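Local coordinates for protein flavodoxin (PDB 5LJL) that binds FMN and probably serves as a low-potential electron donor to redox enzymes, at residues 37-42 with 67-72; 86-91 with 101-106. All blocks are in the same frame, centred on the assembly; numbering follows the deposited sequence.

Contact 1. Residues 37-42 with 67-72; sequences DECTTV and DEMMDF
C39, in the turn that follows strand 33-38, lies opposite M69 in the first turns of helix 67-77, their CA atoms 6.6 Å apart, so that in this flavodoxin fold the helix meets the C-terminal end of an edge strand of the parallel sheet. C39 carries most of the contact. Its SG stands between the backbone N and the carbonyl carbon (chi1 66°), which directs the sulfur at the helix, where it lies 3.5 Å from E68 CG. C39 CB is 3.7 Å from M69 SD, and the M69 methyl CE packs alongside at a similar distance; the bend of the M69 chain at chi2 (-69°) carries the thioether there. Further along the helix, the F72 ring is approached obliquely by V42 CG2, which comes to 4.1 Å from CE1. V8 of the neighbouring strand touches C39, V42 and F72, joining this patch to the sheet. The turn itself is closed by E38 O, which accepts from both T41 N and T41 OG1. At the patch border, E68 OE2 is hydrogen-bonded to Y58 OH, and one water lies 2.8 Å from both E38 OE2 and E68 OE2, within hydrogen-bonding reach of each carboxylate.

Contact 2. Residues 86-91 with 101-106; sequences YGVVGS and KAVDDF
V88 and G90 of strand 85-92 pack against V103 of helix 101-113, and no hydrogen bond crosses between the two segments. The helix runs back almost antiparallel to the strand, at 167° with the axes 7.8 Å apart, and the backbones come nearest at G90 and V103, whose CA atoms are 6.1 Å apart.

Between side chains the contact is wholly apolar. The V88 and V103 side chains lie alongside each other, pointing opposite ways, with CG1 against CG1 at 3.8 Å. In both residues the branch that meets the other is the one anti to the backbone N (chi1 -168° in V88, 170° in V103). The same V88 methyl also reaches F106 CB at 3.9 Å, so it sits against two residues one helical turn apart. Beyond CB the F106 ring turns from the strand and packs on helix 67-77.

Side chain meets backbone on both sides. V88 CG1 lies 3.6 Å from V103 O, while V103 CG2 rests on the strand backbone, 3.7 Å from G90 CA. G90 has no side chain, and at that point the helix comes close. V103 also touches C121 and K123 of strand 116-125, and thus spans two adjacent strands.

Polar links lie around this core: D104 forms a salt bridge with K123, and Y86 OH is hydrogen-bonded to D107. Strand 85-92, helix 101-113 and strand 116-125 together form a beta-alpha-beta crossover, the repeating element of the doubly wound flavodoxin-like fold.

Overall arrangement
From the N terminus, the chain lays down strand 4-9 and helix 15-29 before strand 33-38 enters contact 1. That contact closes a loop in which the chain passes through strand 52-56 and returns in helix 67-77. Contact 2 opens only afterwards, with strand 85-92, and closes a shorter loop at helix 101-113; the two loops are in series and neither nest nor cross. Their centres lie about 14 Å apart, yet they meet where the helices pack side by side: M69 SD is 3.7 Å from F106 CZ. Contact 1 thus ties helix 67-77 to one edge of the parallel sheet, while contact 2 ties helix 101-113 to strand 85-92, next to the opposite edge strand, 116-125.

Contact 1. Residues 37-42 with 67-72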
ATOM      1  N   ASP A  37      -6.541  -5.381   5.313  1.00 15.18           N
ATOM      2  CA  ASP A  37      -6.206  -6.760   5.700  1.00 15.84           C
ATOM      3  C   ASP A  37      -4.712  -6.976   5.719  1.00 15.17           C
ATOM      4  O   ASP A  37      -3.997  -6.464   4.867  1.00 12.93           O
ATOM      5  CB  ASP A  37      -6.811  -7.712   4.700  1.00 15.28           C
ATOM      6  CG  ASP A  37      -8.313  -7.705   4.715  1.00 19.67           C
ATOM      7  OD1 ASP A  37      -8.921  -8.339   5.610  1.00 19.81           O
ATOM      8  OD2 ASP A  37      -8.912  -7.051   3.864  1.00 15.82           O
ATOM      9  N   GLU A  38      -4.239  -7.786   6.682  1.00 15.99           N
ATOM     10  CA  GLU A  38      -2.859  -8.244   6.663  1.00 17.43           C
ATOM     11  C   GLU A  38      -2.684  -9.186   5.530  1.00 14.90           C
ATOM     12  O   GLU A  38      -3.655  -9.904   5.161  1.00 14.68           O
ATOM     13  CB  GLU A  38      -2.481  -8.890   7.989  1.00 19.51           C
ATOM     14  CG  GLU A  38      -0.989  -8.989   8.161  1.00 24.06           C
ATOM     15  CD  GLU A  38      -0.580  -9.866   9.328  1.00 34.64           C
ATOM     16  OE1 GLU A  38      -1.486 -10.394  10.046  1.00 41.63           O
ATOM     17  OE2 GLU A  38       0.665 -10.042   9.496  1.00 35.82           O
ATOM     18  N   CYS A  39      -1.510  -9.118   4.896  1.00 13.54           N
ATOM     19  CA  CYS A  39      -1.236  -9.893   3.711  1.00 15.49           C
ATOM     20  C   CYS A  39      -1.388 -11.401   3.870  1.00 18.14           C
ATOM     21  O   CYS A  39      -1.731 -12.039   2.876  1.00 20.18           O
ATOM     22  CB  CYS A  39       0.147  -9.551   3.156  1.00 15.40           C
ATOM     23  SG  CYS A  39       1.542 -10.021   4.193  1.00 17.09           S
ATOM     24  N   THR A  40      -1.213 -11.933   5.092  1.00 20.33           N
ATOM     25  CA  THR A  40      -1.440 -13.380   5.331  1.00 25.60           C
ATOM     26  C   THR A  40      -2.917 -13.759   5.312  1.00 24.62           C
ATOM     27  O   THR A  40      -3.224 -14.919   5.468  1.00 23.88           O
ATOM     28  CB  THR A  40      -0.967 -13.917   6.718  1.00 28.40           C
ATOM     29  OG1 THR A  40      -0.276 -12.904   7.437  1.00 41.63           O
ATOM     30  CG2 THR A  40      -0.080 -15.133   6.548  1.00 37.66           C
ATOM     31  N   THR A  41      -3.843 -12.810   5.207  1.00 19.43           N
ATOM     32  CA  THR A  41      -5.256 -13.142   5.348  1.00 16.25           C
ATOM     33  C   THR A  41      -6.079 -12.908   4.068  1.00 15.54           C
ATOM     34  O   THR A  41      -7.303 -13.016   4.111  1.00 15.98           O
ATOM     35  CB  THR A  41      -5.901 -12.394   6.534  1.00 16.55           C
ATOM     36  OG1 THR A  41      -5.962 -10.964   6.234  1.00 14.92           O
ATOM     37  CG2 THR A  41      -5.161 -12.655   7.854  1.00 18.26           C
ATOM     38  N   VAL A  42      -5.413 -12.480   2.981  1.00 15.58           N
ATOM     39  CA  VAL A  42      -6.126 -12.247   1.732  1.00 14.57           C
ATOM     40  C   VAL A  42      -5.330 -12.847   0.570  1.00 13.92           C
ATOM     41  O   VAL A  42      -4.185 -13.277   0.751  1.00 14.71           O
ATOM     42  CB  VAL A  42      -6.346 -10.729   1.489  1.00 15.73           C
ATOM     43  CG1 VAL A  42      -7.258 -10.147   2.527  1.00 16.48           C
ATOM     44  CG2 VAL A  42      -5.010 -10.010   1.481  1.00 15.39           C
ATOM     45  N   ASP A  67       8.985 -11.493   4.632  1.00 14.33           N
ATOM     46  CA  ASP A  67       8.821 -12.895   4.347  1.00 15.88           C
ATOM     47  C   ASP A  67       7.392 -13.204   3.940  1.00 14.53           C
ATOM     48  O   ASP A  67       7.122 -13.899   2.964  1.00 18.58           O
ATOM     49  CB  ASP A  67       9.177 -13.739   5.590  1.00 18.26           C
ATOM     50  CG  ASP A  67      10.625 -13.752   5.882  1.00 19.92           C
ATOM     51  OD1 ASP A  67      10.980 -14.249   7.029  1.00 24.72           O
ATOM     52  OD2 ASP A  67      11.477 -13.330   5.012  1.00 17.85           O
ATOM     53  N   GLU A  68       6.442 -12.680   4.720  1.00 15.91           N
ATOM     54  CA  GLU A  68       5.037 -12.955   4.518  1.00 15.88           C
ATOM     55  C   GLU A  68       4.466 -12.278   3.229  1.00 16.01           C
ATOM     56  O   GLU A  68       3.347 -12.601   2.793  1.00 18.30           O
ATOM     57  CB  GLU A  68       4.247 -12.510   5.769  1.00 16.61           C
ATOM     58  CG  GLU A  68       4.309 -11.018   6.116  1.00 17.05           C
ATOM     59  CD  GLU A  68       5.458 -10.585   7.042  1.00 16.22           C
ATOM     60  OE1 GLU A  68       6.473 -11.280   7.086  1.00 17.34           O
ATOM     61  OE2 GLU A  68       5.337  -9.542   7.770  1.00 15.80           O
ATOM     62  N   MET A  69       5.209 -11.330   2.672  1.00 14.02           N
ATOM     63  CA  MET A  69       4.894 -10.671   1.415  1.00 14.78           C
ATOM     64  C   MET A  69       5.411 -11.427   0.184  1.00 14.63           C
ATOM     65  O   MET A  69       4.938 -11.160  -0.919  1.00 14.65           O
ATOM     66  CB  MET A  69       5.354  -9.188   1.353  1.00 15.37           C
ATOM     67  CG  MET A  69       4.441  -8.213   2.080  1.00 16.51           C
ATOM     68  SD  MET A  69       2.854  -8.089   1.179  1.00 16.58           S
ATOM     69  CE  MET A  69       2.143  -6.653   1.957  1.00 19.19           C
ATOM     70  N   MET A  70       6.323 -12.383   0.339  1.00 16.54           N
ATOM     71  CA  MET A  70       6.910 -13.025  -0.849  1.00 17.65           C
ATOM     72  C   MET A  70       5.876 -13.744  -1.712  1.00 15.17           C
ATOM     73  O   MET A  70       5.823 -13.530  -2.906  1.00 14.85           O
ATOM     74  CB  MET A  70       8.067 -13.955  -0.460  1.00 22.76           C
ATOM     75  CG  MET A  70       9.386 -13.188  -0.329  1.00 25.51           C
ATOM     76  SD  MET A  70      10.843 -14.318  -0.078  1.00 35.73           S
ATOM     77  CE  MET A  70      10.352 -15.661  -1.137  1.00 35.90           C
ATOM     78  N   ASP A  71       5.010 -14.512  -1.105  1.00 15.59           N
ATOM     79  CA  ASP A  71       3.922 -15.178  -1.823  1.00 18.98           C
ATOM     80  C   ASP A  71       2.888 -14.223  -2.456  1.00 15.87           C
ATOM     81  O   ASP A  71       2.437 -14.407  -3.553  1.00 13.92           O
ATOM     82  CB  ASP A  71       3.171 -16.101  -0.861  1.00 25.39           C
ATOM     83  CG  ASP A  71       3.493 -17.504  -1.085  1.00 35.29           C
ATOM     84  OD1 ASP A  71       2.528 -18.233  -1.390  1.00 57.45           O
ATOM     85  OD2 ASP A  71       4.686 -17.881  -1.053  1.00 36.11           O
ATOM     86  N   PHE A  72       2.524 -13.171  -1.702  1.00 14.52           N
ATOM     87  CA  PHE A  72       1.585 -12.166  -2.146  1.00 12.20           C
ATOM     88  C   PHE A  72       2.175 -11.433  -3.396  1.00 11.73           C
ATOM     89  O   PHE A  72       1.490 -11.180  -4.349  1.00 12.90           O
ATOM     90  CB  PHE A  72       1.313 -11.198  -0.978  1.00 12.13           C
ATOM     91  CG  PHE A  72       0.230 -10.199  -1.290  1.00 11.74           C
ATOM     92  CD1 PHE A  72      -1.094 -10.513  -1.088  1.00 11.30           C
ATOM     93  CD2 PHE A  72       0.548  -8.976  -1.887  1.00 11.35           C
ATOM     94  CE1 PHE A  72      -2.110  -9.640  -1.396  1.00 11.59           C
ATOM     95  CE2 PHE A  72      -0.459  -8.087  -2.230  1.00 11.70           C
ATOM     96  CZ  PHE A  72      -1.796  -8.418  -1.995  1.00 10.96           C
TER
HETATM   97  O   HOH W   1       2.855  -8.609   8.561  1.00 18.74           O

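Contact 2. Residues 86-91 with 101-106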
ATOM      1  N   TYR A  86      -3.649   2.281  -8.360  1.00 10.51           N
ATOM      2  CA  TYR A  86      -2.949   1.764  -7.190  1.00 10.07           C
ATOM      3  C   TYR A  86      -2.159   2.878  -6.476  1.00  9.75           C
ATOM      4  O   TYR A  86      -1.867   3.914  -7.039  1.00 10.42           O
ATOM      5  CB  TYR A  86      -1.985   0.618  -7.565  1.00 10.22           C
ATOM      6  CG  TYR A  86      -0.686   1.048  -8.239  1.00 10.63           C
ATOM      7  CD1 TYR A  86       0.459   1.334  -7.496  1.00 11.00           C
ATOM      8  CD2 TYR A  86      -0.582   1.056  -9.623  1.00 12.14           C
ATOM      9  CE1 TYR A  86       1.660   1.711  -8.129  1.00 11.81           C
ATOM     10  CE2 TYR A  86       0.607   1.416 -10.272  1.00 11.77           C
ATOM     11  CZ  TYR A  86       1.735   1.702  -9.528  1.00 13.01           C
ATOM     12  OH  TYR A  86       2.891   2.093 -10.175  1.00 13.59           O
ATOM     13  N   GLY A  87      -1.751   2.554  -5.272  1.00  9.10           N
ATOM     14  CA  GLY A  87      -0.734   3.303  -4.568  1.00  9.21           C
ATOM     15  C   GLY A  87       0.001   2.429  -3.586  1.00  8.96           C
ATOM     16  O   GLY A  87      -0.479   1.325  -3.207  1.00  8.93           O
ATOM     17  N   VAL A  88       1.157   2.914  -3.173  1.00  9.35           N
ATOM     18  CA  VAL A  88       2.028   2.153  -2.261  1.00  9.54           C
ATOM     19  C   VAL A  88       2.579   3.070  -1.179  1.00  9.53           C
ATOM     20  O   VAL A  88       3.014   4.210  -1.449  1.00  8.94           O
ATOM     21  CB  VAL A  88       3.214   1.428  -2.963  1.00  9.32           C
ATOM     22  CG1 VAL A  88       3.907   0.427  -2.061  1.00  9.58           C
ATOM     23  CG2 VAL A  88       2.714   0.703  -4.184  1.00  9.72           C
ATOM     24  N   VAL A  89       2.490   2.606   0.059  1.00  9.28           N
ATOM     25  CA  VAL A  89       3.071   3.327   1.192  1.00  9.56           C
ATOM     26  C   VAL A  89       3.901   2.407   2.087  1.00  9.24           C
ATOM     27  O   VAL A  89       3.747   1.180   2.008  1.00  9.50           O
ATOM     28  CB  VAL A  89       1.933   4.005   2.040  1.00  9.24           C
ATOM     29  CG1 VAL A  89       1.111   4.943   1.187  1.00 10.54           C
ATOM     30  CG2 VAL A  89       1.098   2.943   2.819  1.00 10.26           C
ATOM     31  N   GLY A  90       4.655   2.947   3.067  1.00  9.27           N
ATOM     32  CA  GLY A  90       5.317   2.056   3.982  1.00  9.61           C
ATOM     33  C   GLY A  90       6.138   2.786   4.984  1.00 10.49           C
ATOM     34  O   GLY A  90       6.357   3.961   4.825  1.00 11.28           O
ATOM     35  N   SER A  91       6.525   2.064   6.021  1.00 10.32           N
ATOM     36  CA  SER A  91       7.518   2.575   6.970  1.00 11.15           C
ATOM     37  C   SER A  91       8.836   1.902   6.798  1.00 12.13           C
ATOM     38  O   SER A  91       8.899   0.718   6.407  1.00 13.08           O
ATOM     39  CB  SER A  91       7.041   2.362   8.416  1.00 12.40           C
ATOM     40  OG  SER A  91       7.991   2.834   9.403  1.00 13.36           O
ATOM     41  N   LYS A 101      12.844   0.193   0.586  1.00 11.99           N
ATOM     42  CA  LYS A 101      13.035  -0.376  -0.743  1.00 12.32           C
ATOM     43  C   LYS A 101      11.845  -1.296  -1.099  1.00 11.61           C
ATOM     44  O   LYS A 101      11.529  -1.376  -2.269  1.00 11.07           O
ATOM     45  CB  LYS A 101      14.358  -1.083  -0.886  1.00 16.24           C
ATOM     46  CG  LYS A 101      14.501  -1.819  -2.204  1.00 19.23           C
ATOM     47  CD  LYS A 101      15.934  -2.055  -2.485  1.00 27.48           C
ATOM     48  CE  LYS A 101      16.073  -2.899  -3.737  1.00 30.47           C
ATOM     49  NZ  LYS A 101      17.436  -2.703  -4.300  1.00 33.92           N
ATOM     50  N   ALA A 102      11.197  -1.954  -0.136  1.00 10.98           N
ATOM     51  CA  ALA A 102      10.032  -2.782  -0.481  1.00 10.86           C
ATOM     52  C   ALA A 102       8.878  -1.926  -1.113  1.00 10.78           C
ATOM     53  O   ALA A 102       8.098  -2.462  -1.930  1.00 11.93           O
ATOM     54  CB  ALA A 102       9.510  -3.635   0.705  1.00 10.53           C
ATOM     55  N   VAL A 103       8.765  -0.653  -0.723  1.00 11.50           N
ATOM     56  CA  VAL A 103       7.755   0.281  -1.304  1.00 11.17           C
ATOM     57  C   VAL A 103       8.055   0.449  -2.812  1.00 11.63           C
ATOM     58  O   VAL A 103       7.148   0.277  -3.677  1.00 11.47           O
ATOM     59  CB  VAL A 103       7.688   1.659  -0.541  1.00 11.80           C
ATOM     60  CG1 VAL A 103       6.830   2.665  -1.310  1.00 12.56           C
ATOM     61  CG2 VAL A 103       7.292   1.500   0.926  1.00 12.16           C
ATOM     62  N   ASP A 104       9.324   0.684  -3.138  1.00 13.17           N
ATOM     63  CA  ASP A 104       9.751   0.807  -4.514  1.00 13.59           C
ATOM     64  C   ASP A 104       9.502  -0.486  -5.276  1.00 12.84           C
ATOM     65  O   ASP A 104       9.020  -0.470  -6.424  1.00 11.66           O
ATOM     66  CB  ASP A 104      11.233   1.193  -4.600  1.00 16.12           C
ATOM     67  CG  ASP A 104      11.486   2.602  -4.282  1.00 17.67           C
ATOM     68  OD1 ASP A 104      10.556   3.418  -4.068  1.00 18.84           O
ATOM     69  OD2 ASP A 104      12.697   2.925  -4.230  1.00 21.29           O
ATOM     70  N   ASP A 105       9.804  -1.621  -4.664  1.00 11.89           N
ATOM     71  CA  ASP A 105       9.596  -2.914  -5.329  1.00 12.83           C
ATOM     72  C   ASP A 105       8.129  -3.206  -5.642  1.00 12.29           C
ATOM     73  O   ASP A 105       7.807  -3.728  -6.706  1.00 12.54           O
ATOM     74  CB  ASP A 105      10.169  -4.022  -4.474  1.00 14.88           C
ATOM     75  CG  ASP A 105      11.687  -3.946  -4.337  1.00 17.66           C
ATOM     76  OD1 ASP A 105      12.353  -3.218  -5.102  1.00 19.71           O
ATOM     77  OD2 ASP A 105      12.117  -4.564  -3.376  1.00 24.34           O
ATOM     78  N   PHE A 106       7.243  -2.843  -4.714  1.00 11.79           N
ATOM     79  CA  PHE A 106       5.784  -3.027  -4.933  1.00 10.61           C
ATOM     80  C   PHE A 106       5.258  -2.017  -5.950  1.00 10.64           C
ATOM     81  O   PHE A 106       4.320  -2.347  -6.722  1.00 11.15           O
ATOM     82  CB  PHE A 106       4.989  -3.005  -3.624  1.00 11.05           C
ATOM     83  CG  PHE A 106       4.757  -4.355  -3.039  1.00  9.94           C
ATOM     84  CD1 PHE A 106       3.779  -5.168  -3.596  1.00  9.96           C
ATOM     85  CD2 PHE A 106       5.528  -4.869  -2.025  1.00 11.26           C
ATOM     86  CE1 PHE A 106       3.520  -6.438  -3.056  1.00 10.21           C
ATOM     87  CE2 PHE A 106       5.288  -6.121  -1.483  1.00  9.97           C
ATOM     88  CZ  PHE A 106       4.275  -6.938  -2.003  1.00 10.43           C
TER